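Local coordinates for metallo-beta-lactamase (Serratia marcescens, PDB 5AXO), which hydrolyses beta-lactam antibiotics as a subclass B3 metallo-beta-lactamase with two zinc ions in its active site, at residues 3-8 against 24-29; 39-44 against 68-73; 168-173 against 210-215. All coordinates share one frame; numbering follows the deposited sequence.

Contact 1 of 3, residues 3-8 against 24-29. With LMP ((2~{S},3~{R},4~{S})-2-[(2~{S},3~{R})-1,3-bis(oxidanyl)-1-oxidanylidene-butan-2-yl]-4-[(3~{S},5~{S})-5-(dimethylcarbamoy l)pyrrolidin-3-yl]sulfanyl-3-methyl-3,4-dihydro-2~{H}-pyrrole-5-carboxylic acid), chain R.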
loop_
_atom_site.group_PDB
_atom_site.type_symbol
_atom_site.label_atom_id
_atom_site.label_comp_id
_atom_site.label_asym_id
_atom_site.label_seq_id
_atom_site.Cartn_x
_atom_site.Cartn_y
_atom_site.Cartn_z
ATOM N N ARG A 3 0.797 12.900 13.051
ATOM C CA ARG A 3 0.827 11.774 12.050
ATOM C C ARG A 3 -0.525 11.086 11.984
ATOM O O ARG A 3 -0.621 9.865 11.941
ATOM C CB ARG A 3 1.952 10.771 12.360
ATOM C CG ARG A 3 3.320 11.442 12.454
ATOM C CD ARG A 3 4.470 10.527 12.103
ATOM N NE ARG A 3 5.692 11.279 11.811
ATOM C CZ ARG A 3 5.975 11.828 10.622
ATOM N NH1 ARG A 3 5.089 11.787 9.630
ATOM N NH2 ARG A 3 7.143 12.440 10.422
ATOM N N ASP A 4 -1.573 11.896 12.012
ATOM C CA ASP A 4 -2.921 11.450 11.691
ATOM C C ASP A 4 -2.995 10.978 10.229
ATOM O O ASP A 4 -2.167 11.326 9.377
ATOM C CB ASP A 4 -3.939 12.571 11.975
ATOM C CG ASP A 4 -4.265 12.743 13.475
ATOM O OD1 ASP A 4 -3.822 11.924 14.300
ATOM O OD2 ASP A 4 -5.066 13.654 13.807
ATOM N N TRP A 5 -4.040 10.229 9.918
ATOM C CA TRP A 5 -4.170 9.615 8.586
ATOM C C TRP A 5 -4.206 10.665 7.460
ATOM O O TRP A 5 -3.868 10.373 6.312
ATOM C CB TRP A 5 -5.463 8.819 8.433
ATOM C CG TRP A 5 -5.584 7.576 9.187
ATOM C CD1 TRP A 5 -4.617 6.949 9.881
ATOM C CD2 TRP A 5 -6.789 6.840 9.392
ATOM N NE1 TRP A 5 -5.125 5.795 10.448
ATOM C CE2 TRP A 5 -6.458 5.726 10.164
ATOM C CE3 TRP A 5 -8.111 6.989 8.938
ATOM C CZ2 TRP A 5 -7.417 4.788 10.572
ATOM C CZ3 TRP A 5 -9.065 6.063 9.356
ATOM C CH2 TRP A 5 -8.696 4.958 10.108
ATOM N N SER A 6 -4.727 11.853 7.764
ATOM C CA SER A 6 -4.906 12.887 6.760
ATOM C C SER A 6 -3.896 14.014 6.886
ATOM O O SER A 6 -4.057 15.039 6.213
ATOM C CB SER A 6 -6.316 13.486 6.806
ATOM O OG SER A 6 -7.323 12.500 6.705
ATOM N N SER A 7 -2.899 13.868 7.744
ATOM C CA SER A 7 -2.038 15.003 8.057
ATOM C C SER A 7 -1.139 15.341 6.882
ATOM O O SER A 7 -0.569 14.463 6.224
ATOM C CB SER A 7 -1.204 14.724 9.309
ATOM O OG SER A 7 -0.491 13.529 9.204
ATOM N N PRO A 8 -0.859 16.639 6.699
ATOM C CA PRO A 8 0.220 16.986 5.782
ATOM C C PRO A 8 1.548 16.347 6.127
ATOM O O PRO A 8 1.844 16.023 7.269
ATOM C CB PRO A 8 0.295 18.511 5.934
ATOM C CG PRO A 8 -1.136 18.904 6.209
ATOM C CD PRO A 8 -1.570 17.833 7.193
ATOM N N GLY A 24 1.124 12.130 6.908
ATOM C CA GLY A 24 1.935 11.781 8.058
ATOM C C GLY A 24 1.709 10.369 8.592
ATOM O O GLY A 24 2.603 9.772 9.207
ATOM N N GLY A 25 0.519 9.842 8.362
ATOM C CA GLY A 25 0.101 8.570 8.910
ATOM C C GLY A 25 -0.070 7.435 7.932
ATOM O O GLY A 25 -0.215 6.294 8.354
ATOM N N ILE A 26 -0.228 7.736 6.649
ATOM C CA ILE A 26 -0.533 6.694 5.656
ATOM C C ILE A 26 0.411 6.861 4.473
ATOM O O ILE A 26 0.530 7.952 3.920
ATOM C CB ILE A 26 -1.996 6.726 5.171
ATOM C CG1 ILE A 26 -2.931 6.583 6.373
ATOM C CG2 ILE A 26 -2.221 5.643 4.111
ATOM C CD1 ILE A 26 -2.998 5.175 6.943
ATOM N N SER A 27 1.038 5.791 4.037
ATOM C CA SER A 27 1.929 5.821 2.883
ATOM C C SER A 27 1.169 6.021 1.587
ATOM O O SER A 27 0.125 5.386 1.345
ATOM C CB SER A 27 2.725 4.539 2.814
ATOM O OG SER A 27 3.571 4.457 3.949
ATOM N N ALA A 28 1.766 6.817 0.697
ATOM C CA ALA A 28 1.447 6.739 -0.715
ATOM C C ALA A 28 2.744 7.013 -1.432
ATOM O O ALA A 28 3.592 7.784 -0.927
ATOM C CB ALA A 28 0.402 7.758 -1.124
ATOM N N VAL A 29 2.964 6.396 -2.588
ATOM C CA VAL A 29 4.227 6.474 -3.307
ATOM C C VAL A 29 3.969 6.856 -4.743
ATOM O O VAL A 29 3.044 6.334 -5.372
ATOM C CB VAL A 29 5.009 5.140 -3.253
ATOM C CG1 VAL A 29 6.007 5.020 -4.404
ATOM C CG2 VAL A 29 5.711 4.979 -1.911
HETATM C C1 LMP R . -5.700 -0.644 12.008
HETATM C C2 LMP R . -4.768 -1.678 11.348
HETATM C C3 LMP R . -4.660 -1.127 9.943
HETATM O O7A LMP R . -1.332 0.908 15.447
HETATM C C6A LMP R . -1.428 1.652 14.480
HETATM N N7A LMP R . -1.741 2.942 14.597
HETATM C C9A LMP R . -1.594 3.918 13.519
HETATM C C8A LMP R . -2.204 3.535 15.844
HETATM C C5A LMP R . -1.169 1.125 13.094
HETATM C C2A LMP R . -2.461 0.636 12.450
HETATM N N3A LMP R . -0.242 -0.031 13.131
HETATM C C4A LMP R . -0.630 -0.959 12.047
HETATM C C1A LMP R . -2.081 -0.624 11.691
HETATM S S21 LMP R . -3.162 -1.935 12.151
HETATM C C31 LMP R . -3.894 -1.842 8.919
HETATM O O31 LMP R . -3.124 -2.750 9.316
HETATM O O32 LMP R . -3.968 -1.494 7.634
HETATM N N4 LMP R . -5.345 -0.084 9.720
HETATM C C11 LMP R . -6.955 -1.337 12.578
HETATM C C5 LMP R . -5.947 0.453 10.928
HETATM C C6 LMP R . -7.374 0.917 10.567
HETATM C C61 LMP R . -8.373 -0.147 10.053
HETATM O O62 LMP R . -7.813 -1.281 9.377
HETATM C C62 LMP R . -9.415 0.446 9.098
HETATM C C7 LMP R . -7.950 1.572 11.788
HETATM O O71 LMP R . -9.155 1.642 11.981
HETATM O O72 LMP R . -7.126 2.185 12.603
#
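Gly24 and Gly25 pack directly against the chain from Arg3 to Ser7, and here the packing is close because neither glycine puts a side chain between the two backbones. Gly24 CA comes within 4.1 Å of Arg3 CA. Gly24 N gives a hydrogen bond to Ser7 O at 3.0 Å. Residues Asp4 to Ser7 of this segment form a type I beta turn, closed doubly: Asp4 O accepts Ser7 N and also Ser7 OG, the latter at 2.8 Å. The turn belongs to the N-terminal loop of the metallo-beta-lactamase fold, laid over the loop that leads into strand 29-31 at the rim of the zinc site. Trp5 carries the contact toward that site. Its CD1 meets Ile26 CD1 at 3.8 Å, an off-centre CH-pi approach to the five-membered ring, while CZ2, at the far edge of the indole, lies 3.3 Å from O72 of the bound ring-opened carbapenem. Ile26 also touches His215 and His77. The solvent side is looser. Arg3 is exposed, its chain extended from CG to NE, and NH1 reaches Gly24 O on an in-plane lone pair at 3.2 Å (N-H...O 152°). The same NH1 bonds Gln9, and Trp222 adds a cation-pi contact. The side chain of Asp4 starts out away from the glycines, and Pro8 merely borders them.

Contact 2 of 3, residues 39-44 against 68-73. With NA (sodium ion), chain K; ZN (zinc ion), chain B.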
loop_
_atom_site.group_PDB
_atom_site.type_symbol
_atom_site.label_atom_id
_atom_site.label_comp_id
_atom_site.label_asym_id
_atom_site.label_seq_id
_atom_site.Cartn_x
_atom_site.Cartn_y
_atom_site.Cartn_z
ATOM N N LEU A 39 0.930 5.994 -9.107
ATOM C CA LEU A 39 0.680 6.339 -7.716
ATOM C C LEU A 39 0.197 5.093 -6.988
ATOM O O LEU A 39 -0.683 4.381 -7.508
ATOM C CB LEU A 39 -0.374 7.432 -7.639
ATOM C CG LEU A 39 -0.858 7.780 -6.240
ATOM C CD1 LEU A 39 0.261 8.366 -5.376
ATOM C CD2 LEU A 39 -2.072 8.697 -6.278
ATOM N N VAL A 40 0.857 4.749 -5.875
ATOM C CA VAL A 40 0.379 3.669 -4.999
ATOM C C VAL A 40 -0.336 4.216 -3.782
ATOM O O VAL A 40 0.255 4.983 -3.001
ATOM C CB VAL A 40 1.542 2.765 -4.538
ATOM C CG1 VAL A 40 0.980 1.557 -3.823
ATOM C CG2 VAL A 40 2.352 2.355 -5.741
ATOM N N ASP A 41 -1.641 3.936 -3.744
ATOM C CA ASP A 41 -2.602 4.299 -2.710
ATOM C C ASP A 41 -2.951 5.759 -2.755
ATOM O O ASP A 41 -2.279 6.588 -3.397
ATOM C CB ASP A 41 -2.162 3.818 -1.327
ATOM C CG ASP A 41 -2.471 2.381 -1.076
ATOM O OD1 ASP A 41 -3.291 1.821 -1.853
ATOM O OD2 ASP A 41 -1.899 1.820 -0.121
ATOM N N GLY A 42 -4.063 6.088 -2.074
ATOM C CA GLY A 42 -4.578 7.457 -2.044
ATOM C C GLY A 42 -4.725 8.102 -0.686
ATOM O O GLY A 42 -5.036 9.296 -0.609
ATOM N N THR A 43 -4.400 7.353 0.380
ATOM C CA THR A 43 -4.717 7.782 1.741
ATOM C C THR A 43 -6.231 7.992 1.892
ATOM O O THR A 43 -7.011 7.199 1.363
ATOM C CB THR A 43 -3.821 8.957 2.244
ATOM O OG1 THR A 43 -4.302 10.242 1.822
ATOM C CG2 THR A 43 -2.379 8.755 1.782
ATOM N N THR A 44 -6.598 8.895 2.794
ATOM C CA THR A 44 -8.010 9.170 3.100
ATOM C C THR A 44 -8.594 10.133 2.108
ATOM O O THR A 44 -7.895 10.714 1.306
ATOM C CB THR A 44 -8.139 9.760 4.494
ATOM O OG1 THR A 44 -7.422 10.997 4.492
ATOM C CG2 THR A 44 -7.576 8.886 5.542
ATOM N N ILE A 68 -3.266 4.292 -10.689
ATOM C CA ILE A 68 -3.293 4.293 -9.218
ATOM C C ILE A 68 -3.438 2.858 -8.811
ATOM O O ILE A 68 -4.445 2.224 -9.126
ATOM C CB ILE A 68 -4.432 5.111 -8.648
ATOM C CG1 ILE A 68 -4.315 6.566 -9.143
ATOM C CG2 ILE A 68 -4.457 5.050 -7.119
ATOM C CD1 ILE A 68 -5.551 7.385 -8.948
ATOM N N LEU A 69 -2.504 2.380 -8.021
ATOM C CA LEU A 69 -2.468 1.002 -7.550
ATOM C C LEU A 69 -2.978 0.971 -6.109
ATOM O O LEU A 69 -2.544 1.790 -5.283
ATOM C CB LEU A 69 -1.042 0.450 -7.603
ATOM C CG LEU A 69 -0.306 0.623 -8.925
ATOM C CD1 LEU A 69 1.053 -0.042 -8.815
ATOM C CD2 LEU A 69 -1.091 0.135 -10.127
ATOM N N SER A 70 -3.886 0.071 -5.790
ATOM C CA SER A 70 -4.452 -0.014 -4.456
ATOM C C SER A 70 -3.869 -1.219 -3.726
ATOM O O SER A 70 -3.893 -2.333 -4.287
ATOM C CB SER A 70 -5.964 -0.214 -4.566
ATOM O OG SER A 70 -6.564 -0.441 -3.300
ATOM N N THR A 71 -3.332 -1.024 -2.541
ATOM C CA THR A 71 -3.062 -2.124 -1.662
ATOM C C THR A 71 -4.324 -2.821 -1.190
ATOM O O THR A 71 -4.545 -4.022 -1.521
ATOM C CB THR A 71 -2.222 -1.700 -0.448
ATOM O OG1 THR A 71 -2.877 -0.658 0.238
ATOM C CG2 THR A 71 -0.799 -1.327 -0.811
ATOM N N HIS A 72 -5.152 -2.130 -0.421
ATOM C CA HIS A 72 -6.451 -2.687 -0.103
ATOM C C HIS A 72 -7.461 -1.608 0.209
ATOM O O HIS A 72 -7.164 -0.422 0.386
ATOM C CB HIS A 72 -6.306 -3.672 1.092
ATOM C CG HIS A 72 -6.110 -3.003 2.428
ATOM N ND1 HIS A 72 -4.860 -2.767 2.951
ATOM C CD2 HIS A 72 -6.988 -2.551 3.357
ATOM C CE1 HIS A 72 -4.978 -2.177 4.131
ATOM N NE2 HIS A 72 -6.257 -2.048 4.414
ATOM N N SER A 73 -8.708 -2.064 0.268
ATOM C CA SER A 73 -9.889 -1.217 0.138
ATOM C C SER A 73 -10.507 -0.845 1.480
ATOM O O SER A 73 -11.656 -1.179 1.750
ATOM C CB SER A 73 -10.921 -1.914 -0.740
ATOM O OG SER A 73 -11.140 -3.244 -0.304
HETATM NA NA NA K . -5.731 -4.441 -4.235
HETATM ZN ZN ZN B . -7.061 -1.908 6.270
HETATM O O HOH W 1 -5.921 1.354 -1.387
HETATM O O HOH W 2 -7.762 -2.972 -3.029
HETATM O O HOH W 3 -6.673 -0.347 7.113
#
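Leu39 pairs with Ile68 and Val40 with Leu69 in parallel register. Leu39 O receives Leu69 N at 2.8 Å, and Ile68 CA adds a CA-H...O contact to the same oxygen. Leu39 CD2 and Ile68 CG1 meet at 4.2 Å on one face of the sheet; on the other, Val40 CG2 packs against Leu69 CD1 at 4.1 Å. Asp41 N closes the ladder on Leu69 O (2.8 Å). Beyond the strand the Asp41 carboxylate takes over: OD2 accepts Thr71 OG1 at 2.7 Å through its syn lone pair, and OD1 accepts Thr71 N at 2.9 Å, 23° out of the carboxylate plane. Thr71 presents both, a chi1 of 56° setting OG1 between its backbone N and carbonyl carbon. A water that also links Ser70 OG and His72 O donates to Asp41 OD1, so the buried carboxylate is gripped three times. Thr44 OG1 caps Gly47 N ahead of helix 47-57. Ser70 O and Thr71 O bind a sodium ion, and His72 NE2 binds a zinc ion at 2.0 Å. This is a beta-alpha-beta crossover whose second strand opens into the HxHxDH zinc-binding motif of the metallo-beta-lactamase superfamily, His72 being its first ligand.

Contact 3 of 3, residues 168-173 against 210-215. With ZN (zinc ion), chain C; LMP ((2~{S},3~{R},4~{S})-2-[(2~{S},3~{R})-1,3-bis(oxidanyl)-1-oxidanylidene-butan-2-yl]-4-[(3~{S},5~{S})-5-(dimethylcarbamoy l)pyrrolidin-3-yl]sulfanyl-3-methyl-3,4-dihydro-2~{H}-pyrrole-5-carboxylic acid), chain R.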
loop_
_atom_site.group_PDB
_atom_site.type_symbol
_atom_site.label_atom_id
_atom_site.label_comp_id
_atom_site.label_asym_id
_atom_site.label_seq_id
_atom_site.Cartn_x
_atom_site.Cartn_y
_atom_site.Cartn_z
ATOM N N LYS A 168 17.757 -0.942 -6.557
ATOM C CA LYS A 168 17.217 -1.596 -5.400
ATOM C C LYS A 168 15.843 -2.113 -5.726
ATOM O O LYS A 168 15.050 -1.472 -6.453
ATOM C CB LYS A 168 17.101 -0.617 -4.228
ATOM C CG LYS A 168 18.378 0.065 -3.806
ATOM C CD LYS A 168 19.387 -0.872 -3.205
ATOM C CE LYS A 168 20.580 -0.071 -2.687
ATOM N NZ LYS A 168 21.728 -0.970 -2.517
ATOM N N ASP A 169 15.518 -3.246 -5.096
ATOM C CA ASP A 169 14.151 -3.807 -5.103
ATOM C C ASP A 169 13.293 -3.183 -4.023
ATOM O O ASP A 169 13.595 -3.259 -2.831
ATOM C CB ASP A 169 14.236 -5.339 -4.986
ATOM C CG ASP A 169 14.929 -5.983 -6.170
ATOM O OD1 ASP A 169 14.901 -5.450 -7.291
ATOM O OD2 ASP A 169 15.577 -7.011 -5.949
ATOM N N VAL A 170 12.227 -2.539 -4.460
ATOM C CA VAL A 170 11.327 -1.786 -3.593
ATOM C C VAL A 170 10.008 -2.542 -3.504
ATOM O O VAL A 170 9.502 -3.123 -4.485
ATOM C CB VAL A 170 11.057 -0.392 -4.190
ATOM C CG1 VAL A 170 10.187 0.445 -3.262
ATOM C CG2 VAL A 170 12.356 0.317 -4.514
ATOM N N VAL A 171 9.487 -2.609 -2.291
ATOM C CA VAL A 171 8.222 -3.268 -1.977
ATOM C C VAL A 171 7.301 -2.306 -1.262
ATOM O O VAL A 171 7.687 -1.761 -0.231
ATOM C CB VAL A 171 8.444 -4.482 -1.029
ATOM C CG1 VAL A 171 7.129 -5.134 -0.695
ATOM C CG2 VAL A 171 9.432 -5.459 -1.651
ATOM N N PHE A 172 6.108 -2.104 -1.795
ATOM C CA PHE A 172 5.034 -1.408 -1.093
ATOM C C PHE A 172 4.180 -2.495 -0.484
ATOM O O PHE A 172 3.367 -3.157 -1.151
ATOM C CB PHE A 172 4.245 -0.478 -2.034
ATOM C CG PHE A 172 3.408 0.562 -1.330
ATOM C CD1 PHE A 172 2.309 0.213 -0.575
ATOM C CD2 PHE A 172 3.716 1.906 -1.446
ATOM C CE1 PHE A 172 1.493 1.177 0.031
ATOM C CE2 PHE A 172 2.929 2.861 -0.821
ATOM C CZ PHE A 172 1.823 2.498 -0.087
ATOM N N ALA A 173 4.316 -2.639 0.831
ATOM C CA ALA A 173 3.810 -3.795 1.554
ATOM C C ALA A 173 2.383 -3.506 2.037
ATOM O O ALA A 173 2.149 -2.588 2.839
ATOM C CB ALA A 173 4.729 -4.139 2.716
ATOM N N ILE A 210 14.100 -2.277 -0.052
ATOM C CA ILE A 210 13.449 -1.128 0.610
ATOM C C ILE A 210 11.994 -1.494 0.739
ATOM O O ILE A 210 11.298 -1.650 -0.272
ATOM C CB ILE A 210 13.555 0.150 -0.251
ATOM C CG1 ILE A 210 15.038 0.563 -0.364
ATOM C CG2 ILE A 210 12.665 1.267 0.315
ATOM C CD1 ILE A 210 15.316 1.677 -1.371
ATOM N N ALA A 211 11.476 -1.564 1.980
ATOM C CA ALA A 211 10.057 -1.803 2.175
ATOM C C ALA A 211 9.400 -0.543 2.662
ATOM O O ALA A 211 9.897 0.159 3.574
ATOM C CB ALA A 211 9.832 -2.904 3.167
ATOM N N ILE A 212 8.314 -0.182 1.987
ATOM C CA ILE A 212 7.443 0.902 2.374
ATOM C C ILE A 212 6.125 0.271 2.771
ATOM O O ILE A 212 5.407 -0.232 1.930
ATOM C CB ILE A 212 7.242 1.916 1.204
ATOM C CG1 ILE A 212 8.604 2.493 0.785
ATOM C CG2 ILE A 212 6.303 3.026 1.606
ATOM C CD1 ILE A 212 8.742 2.931 -0.656
ATOM N N ALA A 213 5.797 0.314 4.070
ATOM C CA ALA A 213 4.616 -0.348 4.554
ATOM C C ALA A 213 3.425 0.606 4.447
ATOM O O ALA A 213 3.566 1.809 4.641
ATOM C CB ALA A 213 4.803 -0.775 5.995
ATOM N N ALA A 214 2.240 0.084 4.167
ATOM C CA ALA A 214 1.041 0.929 4.006
ATOM C C ALA A 214 0.790 1.886 5.183
ATOM O O ALA A 214 0.491 3.076 5.007
ATOM C CB ALA A 214 -0.150 0.038 3.743
ATOM N N HIS A 215 1.014 1.366 6.384
ATOM C CA HIS A 215 1.175 2.213 7.575
ATOM C C HIS A 215 2.683 2.374 7.745
ATOM O O HIS A 215 3.363 1.432 8.077
ATOM C CB HIS A 215 0.560 1.551 8.827
ATOM C CG HIS A 215 -0.932 1.569 8.810
ATOM N ND1 HIS A 215 -1.668 2.640 9.258
ATOM C CD2 HIS A 215 -1.812 0.700 8.269
ATOM C CE1 HIS A 215 -2.946 2.433 8.983
ATOM N NE2 HIS A 215 -3.061 1.262 8.371
HETATM ZN ZN ZN C . -4.860 0.581 7.502
HETATM C C1 LMP R . -5.700 -0.644 12.008
HETATM C C2 LMP R . -4.768 -1.678 11.348
HETATM C C3 LMP R . -4.660 -1.127 9.943
HETATM O O7A LMP R . -1.332 0.908 15.447
HETATM C C6A LMP R . -1.428 1.652 14.480
HETATM N N7A LMP R . -1.741 2.942 14.597
HETATM C C9A LMP R . -1.594 3.918 13.519
HETATM C C8A LMP R . -2.204 3.535 15.844
HETATM C C5A LMP R . -1.169 1.125 13.094
HETATM C C2A LMP R . -2.461 0.636 12.450
HETATM N N3A LMP R . -0.242 -0.031 13.131
HETATM C C4A LMP R . -0.630 -0.959 12.047
HETATM C C1A LMP R . -2.081 -0.624 11.691
HETATM S S21 LMP R . -3.162 -1.935 12.151
HETATM C C31 LMP R . -3.894 -1.842 8.919
HETATM O O31 LMP R . -3.124 -2.750 9.316
HETATM O O32 LMP R . -3.968 -1.494 7.634
HETATM N N4 LMP R . -5.345 -0.084 9.720
HETATM C C11 LMP R . -6.955 -1.337 12.578
HETATM C C5 LMP R . -5.947 0.453 10.928
HETATM C C6 LMP R . -7.374 0.917 10.567
HETATM C C61 LMP R . -8.373 -0.147 10.053
HETATM O O62 LMP R . -7.813 -1.281 9.377
HETATM C C62 LMP R . -9.415 0.446 9.098
HETATM C C7 LMP R . -7.950 1.572 11.788
HETATM O O71 LMP R . -9.155 1.642 11.981
HETATM O O72 LMP R . -7.126 2.185 12.603
HETATM O O HOH W 3 -6.673 -0.347 7.113
#
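Phe172 lies beside Ile212 in a parallel ladder that joins strand 166-173 to strand 210-213, the edge strand of its sheet. The axes of the two short strands are inclined at 19°, and five backbone hydrogen bonds alternate from Asp169 O to Ala214 N, the shortest being Ile212 N to Val171 O at 2.8 Å. Phe172 shows how a side chain lies over such a ladder. With CG anti to the backbone N (chi1 -163°), CB and CG rise past Ile212 O, which sits over one face of the ring, displaced toward its rim. CD1 keeps 4.0 Å from that oxygen. On the other branch CD2 and CE2 both touch Ile212 CG2, CD2 at 4.2 Å. CE1 continues to Ala214 CA at 4.0 Å, and CZ, at the tip, packs on Ser27 O. Further back Val170 CG1 meets Ile212 CD1 at 3.9 Å, extending the same apolar face, while Val171, Ala173 and Ala211 line the other under helix 241-260. Beyond Ala214 the character changes. His215 turns away from the neighbouring strand, and its NE2 binds the second zinc ion at 2.1 Å, together with Asp76 and His77. Over the centre of the imidazole stands C1A of the opened antibiotic, 3.7 Å above the plane, and the ligand's O32 lies at the edge of the imidazole. The ligand's N4 and O32 both bind this zinc, and a water on the metal is hydrogen-bonded to ligand O62. The apolar strands thus fix the base of a polar metal ligand, and chelation by the pyrroline nitrogen and carboxylate is consistent with a hydrolysis product held at the zinc, which probably also stabilises the nitrogen released on ring opening.

How the contacts relate
Contacts 2 and 3 are buried and built alike, each a parallel strand pair of a beta-alpha-beta unit, one in each of the two mixed sheets, with a zinc-binding histidine past the strand end. Contact 1 is partly exposed, made of loops, and relies on glycine backbone and an indole packed on an isoleucine. Phe172 joins the two cores: Val40, Asp41 and Thr71 of contact 2 all pack on its ring. Contact 1 is tied to both, through Ser6 to Thr44 and through Ser27 to Ala213. One water bridges the zinc ions held by His72 and His215, while contacts 1 and 3 both touch the opened antibiotic, through Trp5 and His215 respectively.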